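Local structure of aminoglycoside N(6')acetyltransferase (Legionella pneumophila subsp. pneumophila, 3F5B) at residues A[97-102]-A[113-118]; A[67-72]-A[77-82]; A[132-135]-A[141-144]; A[30-35]-A[48-53]; A[15-20]-A[120-125]. The protein probably transfers an acetyl group from acetyl-coenzyme A to an amino group of an acceptor such as an aminoglycoside. One frame throughout, in Å; residues are numbered along the deposited sequence. Where two conformers were deposited one is given.

Contact 1: residues A[97-102]-A[113-118]; sequences LDLFIC and VQMIHE. With CHX (cyclohexane), chain D.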
# COMPACT_ATOMS: atom_id res chain seq x y z
N LEU A 97 3.02 -2.11 3.58
CA LEU A 97 2.00 -1.57 2.70
C LEU A 97 1.90 -2.37 1.40
O LEU A 97 2.91 -2.73 0.78
CB LEU A 97 2.31 -0.10 2.38
CG LEU A 97 1.37 0.70 1.48
CD1 LEU A 97 -0.06 0.79 2.12
CD2 LEU A 97 2.01 2.09 1.26
N ASP A 98 0.66 -2.65 1.00
CA ASP A 98 0.36 -3.12 -0.35
C ASP A 98 -0.63 -2.15 -0.92
O ASP A 98 -1.59 -1.77 -0.23
CB ASP A 98 -0.36 -4.43 -0.30
CG ASP A 98 0.55 -5.59 -0.46
OD1 ASP A 98 0.62 -6.09 -1.61
OD2 ASP A 98 1.15 -6.01 0.56
N LEU A 99 -0.45 -1.78 -2.19
CA LEU A 99 -1.41 -0.86 -2.80
C LEU A 99 -1.71 -1.19 -4.25
O LEU A 99 -0.85 -1.73 -4.98
CB LEU A 99 -0.96 0.59 -2.63
CG LEU A 99 0.30 1.02 -3.36
CD1 LEU A 99 -0.09 1.75 -4.64
CD2 LEU A 99 1.18 1.94 -2.50
N PHE A 100 -2.92 -0.83 -4.65
CA PHE A 100 -3.46 -1.13 -5.94
C PHE A 100 -4.23 0.09 -6.44
O PHE A 100 -5.28 0.46 -5.86
CB PHE A 100 -4.40 -2.35 -5.84
CG PHE A 100 -3.76 -3.54 -5.17
CD1 PHE A 100 -3.01 -4.47 -5.92
CD2 PHE A 100 -3.89 -3.74 -3.80
CE1 PHE A 100 -2.40 -5.56 -5.31
CE2 PHE A 100 -3.27 -4.85 -3.17
CZ PHE A 100 -2.53 -5.77 -3.95
N ILE A 101 -3.70 0.74 -7.47
CA ILE A 101 -4.43 1.83 -8.09
C ILE A 101 -5.36 1.18 -9.12
O ILE A 101 -4.90 0.72 -10.17
CB ILE A 101 -3.53 2.90 -8.83
CG1 ILE A 101 -2.36 3.37 -7.98
CG2 ILE A 101 -4.40 4.08 -9.36
CD1 ILE A 101 -2.72 3.90 -6.64
N CYS A 102 -6.65 1.19 -8.84
CA CYS A 102 -7.60 0.37 -9.55
C CYS A 102 -8.38 1.07 -10.66
O CYS A 102 -9.03 0.39 -11.46
CB CYS A 102 -8.58 -0.24 -8.54
SG CYS A 102 -7.67 -1.32 -7.37
N VAL A 113 2.57 8.91 -6.21
CA VAL A 113 3.49 9.36 -5.18
C VAL A 113 2.71 10.23 -4.19
O VAL A 113 2.85 10.10 -2.97
CB VAL A 113 4.72 10.11 -5.79
CG1 VAL A 113 5.54 10.77 -4.68
CG2 VAL A 113 5.60 9.12 -6.58
N GLN A 114 1.88 11.12 -4.71
CA GLN A 114 1.13 11.99 -3.83
C GLN A 114 0.21 11.14 -2.96
O GLN A 114 0.07 11.37 -1.78
CB GLN A 114 0.32 13.01 -4.63
CG GLN A 114 -0.46 13.99 -3.72
CD GLN A 114 -1.23 15.03 -4.52
OE1 GLN A 114 -0.96 15.23 -5.70
NE2 GLN A 114 -2.20 15.69 -3.87
N MSE A 115 -0.45 10.16 -3.56
CA MSE A 115 -1.37 9.32 -2.77
C MSE A 115 -0.63 8.55 -1.68
O MSE A 115 -1.11 8.46 -0.52
CB MSE A 115 -2.15 8.35 -3.65
CG MSE A 115 -3.32 7.66 -2.91
SE MSE A 115 -3.54 5.83 -3.56
CE MSE A 115 -1.84 5.17 -2.96
N ILE A 116 0.53 7.98 -2.05
CA ILE A 116 1.35 7.28 -1.08
C ILE A 116 1.70 8.21 0.09
O ILE A 116 1.48 7.85 1.26
CB ILE A 116 2.66 6.71 -1.73
CG1 ILE A 116 2.33 5.53 -2.67
CG2 ILE A 116 3.69 6.35 -0.64
CD1 ILE A 116 3.46 5.14 -3.62
N HIS A 117 2.21 9.40 -0.22
CA HIS A 117 2.60 10.34 0.83
C HIS A 117 1.42 10.78 1.69
O HIS A 117 1.52 10.81 2.93
CB HIS A 117 3.31 11.57 0.28
CG HIS A 117 4.66 11.27 -0.28
ND1 HIS A 117 5.39 12.20 -0.98
CD2 HIS A 117 5.41 10.13 -0.28
CE1 HIS A 117 6.53 11.66 -1.37
NE2 HIS A 117 6.57 10.41 -0.95
N GLU A 118 0.30 11.09 1.05
CA GLU A 118 -0.88 11.48 1.84
C GLU A 118 -1.42 10.35 2.71
O GLU A 118 -1.90 10.57 3.82
CB GLU A 118 -1.97 12.03 0.92
CG GLU A 118 -1.61 13.39 0.29
CD GLU A 118 -2.78 13.97 -0.50
OE1 GLU A 118 -3.82 13.30 -0.53
OE2 GLU A 118 -2.67 15.08 -1.09
C1 CHX D . 1.86 -5.24 -5.94
C2 CHX D . 0.90 -4.21 -5.36
C3 CHX D . 1.25 -3.87 -3.90
C4 CHX D . 2.61 -3.18 -3.80
C5 CHX D . 3.60 -3.64 -4.88
C6 CHX D . 3.31 -5.05 -5.44

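Contact 2: residues A[67-72]-A[77-82]; sequences WIAYDN and AYLITS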
# COMPACT_ATOMS: atom_id res chain seq x y z
N TRP A 67 -8.07 -0.84 3.21
CA TRP A 67 -8.39 0.57 3.03
C TRP A 67 -8.83 0.87 1.61
O TRP A 67 -8.52 0.11 0.65
CB TRP A 67 -7.15 1.47 3.29
CG TRP A 67 -6.45 1.29 4.57
CD1 TRP A 67 -5.50 0.34 4.87
CD2 TRP A 67 -6.60 2.09 5.74
NE1 TRP A 67 -5.02 0.53 6.17
CE2 TRP A 67 -5.69 1.59 6.72
CE3 TRP A 67 -7.40 3.20 6.05
CZ2 TRP A 67 -5.59 2.16 8.00
CZ3 TRP A 67 -7.27 3.77 7.32
CH2 TRP A 67 -6.37 3.25 8.28
N ILE A 68 -9.53 2.00 1.48
CA ILE A 68 -9.95 2.53 0.18
C ILE A 68 -9.55 4.03 0.15
O ILE A 68 -9.70 4.73 1.15
CB ILE A 68 -11.48 2.26 -0.09
CG1 ILE A 68 -11.95 2.73 -1.49
CG2 ILE A 68 -12.41 2.82 1.00
CD1 ILE A 68 -13.27 2.00 -1.91
N ALA A 69 -9.03 4.48 -0.99
CA ALA A 69 -8.66 5.90 -1.18
C ALA A 69 -9.70 6.56 -2.04
O ALA A 69 -10.14 5.97 -3.05
CB ALA A 69 -7.31 5.99 -1.88
N TYR A 70 -10.07 7.80 -1.68
CA TYR A 70 -11.08 8.58 -2.38
C TYR A 70 -10.48 9.88 -2.92
O TYR A 70 -9.63 10.47 -2.27
CB TYR A 70 -12.22 8.96 -1.42
CG TYR A 70 -13.23 7.86 -1.26
CD1 TYR A 70 -12.97 6.77 -0.40
CD2 TYR A 70 -14.41 7.87 -1.98
CE1 TYR A 70 -13.90 5.73 -0.26
CE2 TYR A 70 -15.34 6.85 -1.85
CZ TYR A 70 -15.08 5.79 -0.99
OH TYR A 70 -16.02 4.79 -0.89
N ASP A 71 -10.94 10.29 -4.10
CA ASP A 71 -10.67 11.62 -4.62
C ASP A 71 -12.06 12.29 -4.61
O ASP A 71 -12.88 12.03 -5.49
CB ASP A 71 -10.10 11.51 -6.03
CG ASP A 71 -9.84 12.85 -6.67
OD1 ASP A 71 -9.55 13.84 -5.94
OD2 ASP A 71 -9.91 12.91 -7.91
N ASN A 72 -12.32 13.10 -3.58
CA ASN A 72 -13.68 13.58 -3.28
C ASN A 72 -14.64 12.39 -3.18
O ASN A 72 -14.41 11.46 -2.39
CB ASN A 72 -14.13 14.60 -4.32
CG ASN A 72 -13.34 15.89 -4.24
OD1 ASN A 72 -12.84 16.26 -3.16
ND2 ASN A 72 -13.22 16.60 -5.38
N ALA A 77 -8.50 3.61 -5.31
CA ALA A 77 -7.40 2.71 -4.95
C ALA A 77 -7.76 1.85 -3.75
O ALA A 77 -8.63 2.20 -2.95
CB ALA A 77 -6.09 3.52 -4.63
N TYR A 78 -7.02 0.76 -3.61
CA TYR A 78 -7.22 -0.21 -2.54
C TYR A 78 -5.84 -0.46 -1.92
O TYR A 78 -4.86 -0.69 -2.64
CB TYR A 78 -7.81 -1.48 -3.13
CG TYR A 78 -7.83 -2.74 -2.26
CD1 TYR A 78 -8.38 -2.74 -0.98
CD2 TYR A 78 -7.36 -3.97 -2.78
CE1 TYR A 78 -8.41 -3.93 -0.19
CE2 TYR A 78 -7.42 -5.17 -2.00
CZ TYR A 78 -7.93 -5.13 -0.72
OH TYR A 78 -7.98 -6.28 0.04
N LEU A 79 -5.78 -0.35 -0.60
CA LEU A 79 -4.52 -0.46 0.14
C LEU A 79 -4.71 -1.44 1.28
O LEU A 79 -5.83 -1.59 1.85
CB LEU A 79 -4.01 0.91 0.65
CG LEU A 79 -4.04 2.12 -0.30
CD1 LEU A 79 -5.45 2.79 -0.32
CD2 LEU A 79 -2.99 3.18 0.08
N ILE A 80 -3.62 -2.11 1.62
CA ILE A 80 -3.59 -3.17 2.62
C ILE A 80 -2.36 -2.92 3.51
O ILE A 80 -1.25 -2.79 2.99
CB ILE A 80 -3.46 -4.57 1.98
CG1 ILE A 80 -4.57 -4.81 0.93
CG2 ILE A 80 -3.50 -5.71 3.10
CD1 ILE A 80 -4.53 -6.21 0.24
N THR A 81 -2.57 -2.80 4.82
CA THR A 81 -1.46 -2.57 5.74
C THR A 81 -1.42 -3.63 6.85
O THR A 81 -2.45 -4.12 7.29
CB THR A 81 -1.51 -1.17 6.38
OG1 THR A 81 -2.71 -1.02 7.14
CG2 THR A 81 -1.49 -0.05 5.28
N SER A 82 -0.22 -3.97 7.31
CA SER A 82 -0.12 -4.77 8.51
C SER A 82 1.08 -4.34 9.29
O SER A 82 2.10 -3.90 8.71
CB SER A 82 -0.02 -6.25 8.17
OG SER A 82 1.05 -6.47 7.26

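Contact 3: residues A[132-135]-A[141-144]; sequences INPE and AVHV. With CHX (cyclohexane), chain D.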
# COMPACT_ATOMS: atom_id res chain seq x y z
N ILE A 132 7.51 -1.68 1.65
CA ILE A 132 6.78 -2.13 0.47
C ILE A 132 7.61 -3.15 -0.32
O ILE A 132 8.84 -3.07 -0.34
CB ILE A 132 6.31 -0.94 -0.40
CG1 ILE A 132 5.14 -1.36 -1.30
CG2 ILE A 132 7.46 -0.28 -1.17
CD1 ILE A 132 4.18 -0.14 -1.66
N ASN A 133 6.92 -4.11 -0.95
CA ASN A 133 7.60 -5.32 -1.43
C ASN A 133 7.27 -5.71 -2.88
O ASN A 133 6.70 -6.77 -3.10
CB ASN A 133 7.26 -6.48 -0.50
CG ASN A 133 7.84 -6.29 0.90
OD1 ASN A 133 9.04 -6.46 1.10
ND2 ASN A 133 7.00 -5.90 1.86
N PRO A 134 7.61 -4.86 -3.88
CA PRO A 134 7.17 -5.23 -5.23
C PRO A 134 8.02 -6.30 -5.88
O PRO A 134 9.19 -6.50 -5.49
CB PRO A 134 7.32 -3.92 -6.00
CG PRO A 134 8.54 -3.30 -5.35
CD PRO A 134 8.28 -3.55 -3.88
N GLU A 135 7.41 -7.03 -6.82
CA GLU A 135 8.12 -7.95 -7.71
C GLU A 135 9.13 -7.14 -8.53
O GLU A 135 8.79 -6.08 -9.05
CB GLU A 135 7.09 -8.59 -8.64
CG GLU A 135 7.64 -9.65 -9.55
CD GLU A 135 6.57 -10.33 -10.37
OE1 GLU A 135 5.37 -10.11 -10.13
OE2 GLU A 135 6.94 -11.12 -11.25
N ALA A 141 6.11 -0.02 -10.74
CA ALA A 141 5.92 0.08 -9.28
C ALA A 141 7.23 0.45 -8.58
O ALA A 141 7.27 1.37 -7.76
CB ALA A 141 5.36 -1.24 -8.74
N VAL A 142 8.32 -0.25 -8.95
CA VAL A 142 9.63 0.00 -8.34
C VAL A 142 9.98 1.48 -8.55
O VAL A 142 10.48 2.16 -7.63
CB VAL A 142 10.73 -0.91 -9.00
CG1 VAL A 142 12.15 -0.44 -8.69
CG2 VAL A 142 10.54 -2.39 -8.62
N HIS A 143 9.75 1.95 -9.77
CA HIS A 143 10.05 3.34 -10.14
C HIS A 143 9.22 4.36 -9.33
O HIS A 143 9.74 5.33 -8.77
CB HIS A 143 9.82 3.54 -11.64
CG HIS A 143 10.08 4.94 -12.08
ND1 HIS A 143 11.34 5.39 -12.41
CD2 HIS A 143 9.26 6.01 -12.20
CE1 HIS A 143 11.28 6.67 -12.74
NE2 HIS A 143 10.03 7.07 -12.62
N VAL A 144 7.91 4.14 -9.29
CA VAL A 144 7.04 4.99 -8.44
C VAL A 144 7.47 4.96 -6.98
O VAL A 144 7.57 5.99 -6.33
CB VAL A 144 5.57 4.55 -8.58
CG1 VAL A 144 4.71 5.16 -7.50
CG2 VAL A 144 5.05 4.84 -10.01
C1 CHX D . 1.86 -5.24 -5.94
C2 CHX D . 0.90 -4.21 -5.36
C3 CHX D . 1.25 -3.87 -3.90
C4 CHX D . 2.61 -3.18 -3.80
C5 CHX D . 3.60 -3.64 -4.88
C6 CHX D . 3.31 -5.05 -5.44

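Contact 4: residues A[30-35]-A[48-53]; sequences GWIHQP and NTIKDL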
# COMPACT_ATOMS: atom_id res chain seq x y z
N GLY A 30 -14.31 -6.38 -7.87
CA GLY A 30 -14.24 -6.15 -9.31
C GLY A 30 -12.85 -5.62 -9.65
O GLY A 30 -12.20 -6.11 -10.58
N TRP A 31 -12.42 -4.63 -8.88
CA TRP A 31 -11.13 -3.97 -9.07
C TRP A 31 -9.98 -4.97 -9.20
O TRP A 31 -9.17 -4.87 -10.10
CB TRP A 31 -10.82 -3.05 -7.90
CG TRP A 31 -11.41 -1.67 -7.99
CD1 TRP A 31 -12.10 -1.11 -9.05
CD2 TRP A 31 -11.33 -0.66 -6.99
NE1 TRP A 31 -12.45 0.18 -8.76
CE2 TRP A 31 -11.97 0.49 -7.51
CE3 TRP A 31 -10.74 -0.59 -5.72
CZ2 TRP A 31 -12.09 1.69 -6.76
CZ3 TRP A 31 -10.85 0.58 -4.99
CH2 TRP A 31 -11.53 1.71 -5.52
N ILE A 32 -9.94 -5.95 -8.32
CA ILE A 32 -8.77 -6.82 -8.26
C ILE A 32 -8.89 -8.01 -9.19
O ILE A 32 -8.07 -8.94 -9.13
CB ILE A 32 -8.47 -7.27 -6.82
CG1 ILE A 32 -9.61 -8.16 -6.27
CG2 ILE A 32 -8.23 -6.02 -5.94
CD1 ILE A 32 -9.42 -8.63 -4.85
N HIS A 33 -9.92 -7.99 -10.03
CA HIS A 33 -10.02 -8.91 -11.16
C HIS A 33 -9.82 -8.24 -12.53
O HIS A 33 -10.06 -8.84 -13.58
CB HIS A 33 -11.34 -9.70 -11.07
CG HIS A 33 -11.37 -10.68 -9.94
ND1 HIS A 33 -11.79 -10.34 -8.66
CD2 HIS A 33 -10.99 -11.98 -9.88
CE1 HIS A 33 -11.67 -11.39 -7.87
NE2 HIS A 33 -11.20 -12.40 -8.59
N GLN A 34 -9.36 -6.99 -12.53
CA GLN A 34 -9.04 -6.31 -13.78
C GLN A 34 -7.67 -6.80 -14.30
O GLN A 34 -6.74 -7.02 -13.51
CB GLN A 34 -9.01 -4.79 -13.61
CG GLN A 34 -10.27 -4.17 -13.00
CD GLN A 34 -10.07 -2.68 -12.76
OE1 GLN A 34 -10.36 -1.88 -13.63
NE2 GLN A 34 -9.53 -2.31 -11.59
N PRO A 35 -7.54 -6.95 -15.65
CA PRO A 35 -6.27 -7.44 -16.19
C PRO A 35 -5.07 -6.62 -15.71
O PRO A 35 -4.04 -7.22 -15.36
CB PRO A 35 -6.46 -7.38 -17.72
CG PRO A 35 -7.94 -7.42 -17.94
CD PRO A 35 -8.56 -6.73 -16.70
N ASN A 48 -5.26 -15.20 -1.32
CA ASN A 48 -5.02 -14.68 0.03
C ASN A 48 -5.70 -13.32 0.28
O ASN A 48 -6.26 -13.10 1.36
CB ASN A 48 -3.53 -14.53 0.33
CG ASN A 48 -2.79 -15.84 0.36
OD1 ASN A 48 -3.35 -16.91 0.64
ND2 ASN A 48 -1.48 -15.77 0.11
N THR A 49 -5.61 -12.43 -0.72
CA THR A 49 -6.26 -11.13 -0.69
C THR A 49 -7.77 -11.20 -0.51
O THR A 49 -8.33 -10.56 0.39
CB THR A 49 -5.84 -10.30 -1.90
OG1 THR A 49 -4.44 -10.08 -1.80
CG2 THR A 49 -6.50 -8.92 -1.89
N ILE A 50 -8.41 -12.03 -1.33
CA ILE A 50 -9.84 -12.20 -1.27
C ILE A 50 -10.27 -12.74 0.09
O ILE A 50 -11.19 -12.21 0.68
CB ILE A 50 -10.33 -13.12 -2.43
CG1 ILE A 50 -10.19 -12.41 -3.78
CG2 ILE A 50 -11.76 -13.64 -2.19
CD1 ILE A 50 -10.58 -13.28 -4.99
N LYS A 51 -9.58 -13.78 0.58
CA LYS A 51 -9.83 -14.35 1.90
C LYS A 51 -9.71 -13.30 3.00
O LYS A 51 -10.60 -13.18 3.83
CB LYS A 51 -8.86 -15.51 2.19
CG LYS A 51 -8.95 -16.14 3.60
CD LYS A 51 -8.41 -17.59 3.65
CE LYS A 51 -8.59 -18.21 5.05
NZ LYS A 51 -8.59 -19.71 5.03
N ASP A 52 -8.62 -12.53 2.99
CA ASP A 52 -8.38 -11.63 4.11
C ASP A 52 -9.38 -10.49 4.10
O ASP A 52 -9.79 -10.02 5.16
CB ASP A 52 -6.95 -11.06 4.15
CG ASP A 52 -6.53 -10.66 5.56
OD1 ASP A 52 -6.40 -11.57 6.41
OD2 ASP A 52 -6.32 -9.45 5.85
N LEU A 53 -9.77 -10.04 2.91
CA LEU A 53 -10.71 -8.94 2.79
C LEU A 53 -12.04 -9.37 3.39
O LEU A 53 -12.70 -8.60 4.10
CB LEU A 53 -10.87 -8.48 1.33
CG LEU A 53 -11.82 -7.33 1.05
CD1 LEU A 53 -11.35 -6.03 1.71
CD2 LEU A 53 -11.97 -7.12 -0.45

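Contact 5: residues A[15-20]-A[120-125]; sequences FCFKQM and ILSQFS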
# COMPACT_ATOMS: atom_id res chain seq x y z
N PHE A 15 -6.57 13.71 -1.21
CA PHE A 15 -7.24 12.43 -1.05
C PHE A 15 -7.70 12.12 0.38
O PHE A 15 -7.17 12.67 1.35
CB PHE A 15 -6.31 11.29 -1.51
CG PHE A 15 -5.76 11.48 -2.89
CD1 PHE A 15 -6.63 11.63 -3.98
CD2 PHE A 15 -4.39 11.49 -3.11
CE1 PHE A 15 -6.11 11.77 -5.27
CE2 PHE A 15 -3.87 11.66 -4.39
CZ PHE A 15 -4.73 11.80 -5.46
N CYS A 16 -8.68 11.22 0.46
CA CYS A 16 -9.29 10.78 1.70
C CYS A 16 -9.12 9.28 1.78
O CYS A 16 -9.20 8.60 0.75
CB CYS A 16 -10.79 11.11 1.66
SG CYS A 16 -11.67 10.64 3.15
N PHE A 17 -8.86 8.75 2.97
CA PHE A 17 -8.64 7.31 3.14
C PHE A 17 -9.51 6.79 4.28
O PHE A 17 -9.64 7.45 5.33
CB PHE A 17 -7.14 7.00 3.43
CG PHE A 17 -6.19 7.60 2.42
CD1 PHE A 17 -5.85 6.90 1.28
CD2 PHE A 17 -5.65 8.89 2.63
CE1 PHE A 17 -4.93 7.47 0.31
CE2 PHE A 17 -4.77 9.49 1.67
CZ PHE A 17 -4.43 8.79 0.51
N LYS A 18 -10.11 5.63 4.09
CA LYS A 18 -10.92 5.00 5.13
C LYS A 18 -10.77 3.51 5.11
O LYS A 18 -10.53 2.93 4.07
CB LYS A 18 -12.43 5.36 5.08
CG LYS A 18 -12.97 6.08 3.86
CD LYS A 18 -12.87 7.63 4.01
CE LYS A 18 -14.16 8.36 4.60
NZ LYS A 18 -14.08 8.81 6.08
N GLN A 19 -10.95 2.89 6.26
CA GLN A 19 -11.04 1.46 6.32
C GLN A 19 -12.27 1.04 5.54
O GLN A 19 -13.29 1.72 5.51
CB GLN A 19 -11.08 0.97 7.76
CG GLN A 19 -9.71 1.14 8.41
CD GLN A 19 -9.67 0.92 9.90
OE1 GLN A 19 -10.60 0.39 10.50
NE2 GLN A 19 -8.56 1.37 10.54
N MSE A 20 -12.15 -0.09 4.86
CA MSE A 20 -13.24 -0.66 4.07
C MSE A 20 -14.45 -0.99 4.92
O MSE A 20 -14.30 -1.42 6.07
CB MSE A 20 -12.73 -1.95 3.43
CG MSE A 20 -11.70 -1.73 2.36
SE MSE A 20 -12.61 -1.27 0.72
CE MSE A 20 -13.59 -2.95 0.43
N ILE A 120 0.35 7.79 4.08
CA ILE A 120 1.28 7.63 5.20
C ILE A 120 1.12 8.75 6.22
O ILE A 120 1.04 8.47 7.42
CB ILE A 120 2.76 7.56 4.74
CG1 ILE A 120 2.95 6.29 3.93
CG2 ILE A 120 3.71 7.57 5.99
CD1 ILE A 120 4.20 6.29 3.04
N LEU A 121 1.07 10.01 5.77
CA LEU A 121 0.88 11.12 6.67
C LEU A 121 -0.49 11.20 7.34
O LEU A 121 -0.59 11.68 8.47
CB LEU A 121 1.25 12.47 6.01
CG LEU A 121 2.67 12.54 5.45
CD1 LEU A 121 2.87 13.79 4.64
CD2 LEU A 121 3.74 12.44 6.58
N SER A 122 -1.53 10.75 6.65
CA SER A 122 -2.90 10.78 7.18
C SER A 122 -3.19 9.64 8.17
O SER A 122 -3.98 9.81 9.10
CB SER A 122 -3.94 10.65 6.04
OG SER A 122 -3.87 11.79 5.18
N GLN A 123 -2.58 8.47 7.94
CA GLN A 123 -2.90 7.25 8.71
C GLN A 123 -1.72 6.68 9.53
O GLN A 123 -1.91 5.85 10.43
CB GLN A 123 -3.47 6.16 7.77
CG GLN A 123 -4.78 6.55 7.01
CD GLN A 123 -5.92 6.92 7.94
OE1 GLN A 123 -5.95 6.52 9.10
NE2 GLN A 123 -6.84 7.74 7.45
N PHE A 124 -0.50 7.12 9.24
CA PHE A 124 0.64 6.50 9.91
C PHE A 124 1.70 7.52 10.27
O PHE A 124 2.88 7.21 10.29
CB PHE A 124 1.21 5.38 9.04
CG PHE A 124 0.25 4.23 8.86
CD1 PHE A 124 0.12 3.26 9.85
CD2 PHE A 124 -0.55 4.14 7.72
CE1 PHE A 124 -0.78 2.19 9.71
CE2 PHE A 124 -1.48 3.09 7.57
CZ PHE A 124 -1.60 2.11 8.57
N SER A 125 1.26 8.74 10.56
CA SER A 125 2.18 9.83 10.87
C SER A 125 3.06 9.56 12.10
O SER A 125 4.14 10.13 12.24
CB SER A 125 1.40 11.13 11.05
OG SER A 125 0.68 11.08 12.27

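Contact 1: residues A[97-102]-A[113-118]
Met115, a selenomethionine, reaches from helix 109-123 toward Ile101 on strand 94-101. The two elements open the beta-alpha-beta unit 94-101, 109-123, 129-132 of the GNAT fold. From CB, the Met115 chain starts with CG anti to the backbone N (chi1 -168°) and then bends twice. The two side chains meet tip to tip, with Met115 SE 3.7 Å from Ile101 CD1. The terminal Met115 CE lies 4.0 Å from Ile101 CD1 and 4.2 Å from Leu99 CD1; the Leu99 and Met115 side chains pass each other in opposite directions. The other branch of Leu99 serves the next residue of the helix. Leu99 CD2 meets Ile116 CG1 at 3.8 Å, the two chains crossing at about a right angle. The contact is wholly apolar and buried, and Phe76, Ala77 and Leu79 of the neighbouring strand also touch Met115.

Phe100 points its side chain to the other face of the sheet, where a cyclohexane is bound. The ligand lies over one face of the Phe100 ring, with its C2 3.6 Å from Phe100 CE1. Asp98 OD1 is 3.3 Å from cyclohexane C3, and Leu99 O is 3.1 Å from cyclohexane C2.

Contact 2: residues A[67-72]-A[77-82]
Trp67 and Leu79 form a hydrogen-bonded pair in the antiparallel beta hairpin of strands 65-71 and 74-84, part of the central GNAT sheet. Backbone bonds set the register. Trp67 N donates to Leu79 O at 2.7 Å, and Leu79 N returns a bond to Trp67 O. Ala69 N donates to Ala77 O at 3.0 Å. Ile68 and Tyr78 make the non-hydrogen-bonded pair between them, where CA-H groups approach carbonyls: Ile68 CA is 3.4 Å from Ala77 O.

Apolar contacts lie on the face that carries Trp67, Ala69, Ala77 and Leu79. Ala69 CB meets Ala77 CB at 3.9 Å and Leu79 CD1 at 4.0 Å. Helix 109-123 packs on this face, and its Phe119 meets the Trp67 ring edge-to-face. On the other face, the Tyr78 ring turns an edge to Trp67 O, while Tyr78 OH bonds to His66.

One side-chain bond spans the strands diagonally. Trp67 NE1 donates almost within its ring plane to Thr81 OG1, 2.9 Å away and nearly straight at 167°.

Contact 3: residues A[132-135]-A[141-144]
Pro134 and Val142 carry this contact, crossing at about a right angle. Pro134 CG meets Val142 CG2 at 3.9 Å. One atom along the proline ring, Pro134 CB lies 4.3 Å from Ala141 CB, so the ring spans two successive residues of the helix. Val142 CG2 stands anti to its own carbonyl carbon, beside the backbone N (chi1 164° for CG1). That methyl of Val142 also comes within 4.1 Å of Glu135 O.

Pro134 has a second neighbour, the bound cyclohexane. Pro134 CB is 3.9 Å from cyclohexane C5, and Pro134 CA is equally far from cyclohexane C6. Ile132 reaches the same ligand with both carbons of its longer branch, CG1 and CD1, Ile132 CG1 being 4.0 Å from cyclohexane C4.

These residues lie at the end of strand 129-132 and in the loop that leads into helix 139-148 of the GNAT fold. Strands 94-101 and 129-132 are the parallel pair between which GNAT enzymes commonly bind acetyl-coenzyme A, so the cyclohexane probably lies in or near that cleft. Strand 164-171 holds the loop from the sheet side: Ile132 shares backbone hydrogen bonding with Met168, and Pro134 with Tyr166. The Val142 side chain also rests on Tyr166. Farther along helix 139-148, Tyr145 packs on both Ile132 and Pro134 and completes the cyclohexane pocket with Asp98, Leu99 and Phe100. Val144 faces helix 109-123 and touches Ile116.

Contact 4: residues A[30-35]-A[48-53]
Ile32 and Ile50 face each other with their CA atoms 8.9 Å apart. Ile32 is the first residue to leave helix 25-31, and a type I turn runs from Trp31 to Gln34, the N-cap position of the next helix. Residues 48-53 are regular helix. Trp31 O accepts from both Gln34 N and Gln34 NE2. The NE2 bond, 3.0 Å long, uses a lone pair in the carbonyl plane. Gln34 NE2 also bonds to Cys102 O.

Ile32 CG1 sits between its backbone N and carbonyl carbon (chi1 65°), and CD1 extends toward helix 43-57. Ile32 CD1 is 4.0 Å from Ile50 CG1 and 4.2 Å from Thr49 CG2. The His33 ring turns its edge to Ile50, with His33 CE1 3.6 Å from Ile50 CD1. His33 ND1 bonds to Leu29 O, and Thr49 OG1 to Gly45 O.

Tyr78 of the sheet touches Ile32 and Thr49. The contact joins the end of helix 25-31 to helix 43-57, in the helical region between the first two strands of the GNAT fold.

Contact 5: residues A[15-20]-A[120-125]
Phe17 and Gln123 give up the most surface to this contact, followed by Ser122. They join strand 15-19, at one border of the GNAT sheet, to the C-terminal end of helix 109-123. The helix therefore packs over the sheet as far as its first strand.

Phe17 points its side chain at the helix. Its CG stands beside the backbone N, anti to the carbonyl carbon (chi1 -53°), and the ring reaches in beside Ser122. Phe17 CD2 is 4.2 Å from Ser122 CB, an oblique approach to the ring. Elsewhere the Phe17 ring meets Phe119 edge-to-face and touches Met115 and Glu118, so three further residues of the same helix touch it. Ala69 of the adjacent strand also packs on Phe17.

Ser122 contributes through its CB here. Its hydroxyl turns back into the helix, where Ser122 OG is hydrogen-bonded to Glu118 O. Phe124 N bonds to Ile120 O at 2.7 Å, and Phe124 is the first residue to leave helical geometry.

Gln123 curls back toward the strand because its chain bends at chi2 (-58°). This brings its amide beside the backbone and base of Phe17, while its side chain also packs on Trp67. Gln123 NE2 ends 4.1 Å from Phe17 CB and 3.5 Å from Phe17 O.

Contacts 1, 2 and 5 share the central sheet, and contacts 1 and 5 both use helix 109-123. The centres of contacts 1 and 2 are about 7 Å apart. Backbone hydrogen bonds join neighbouring strands of this sheet, for example Phe100 N to Tyr78 O at 2.8 Å. Contacts 1 and 3, about 11 Å apart between centres, both line the cyclohexane pocket; the ligand sits between parallel strands 94-101 and 129-132, probably in or near the acetyl-coenzyme A cleft of this family. Contact 4 lies on the other face of the sheet from helix 109-123 and meets contact 2 through Tyr78 and through Trp31 against Ala77. Contacts 3 and 5 do not touch, with centres about 20 Å apart.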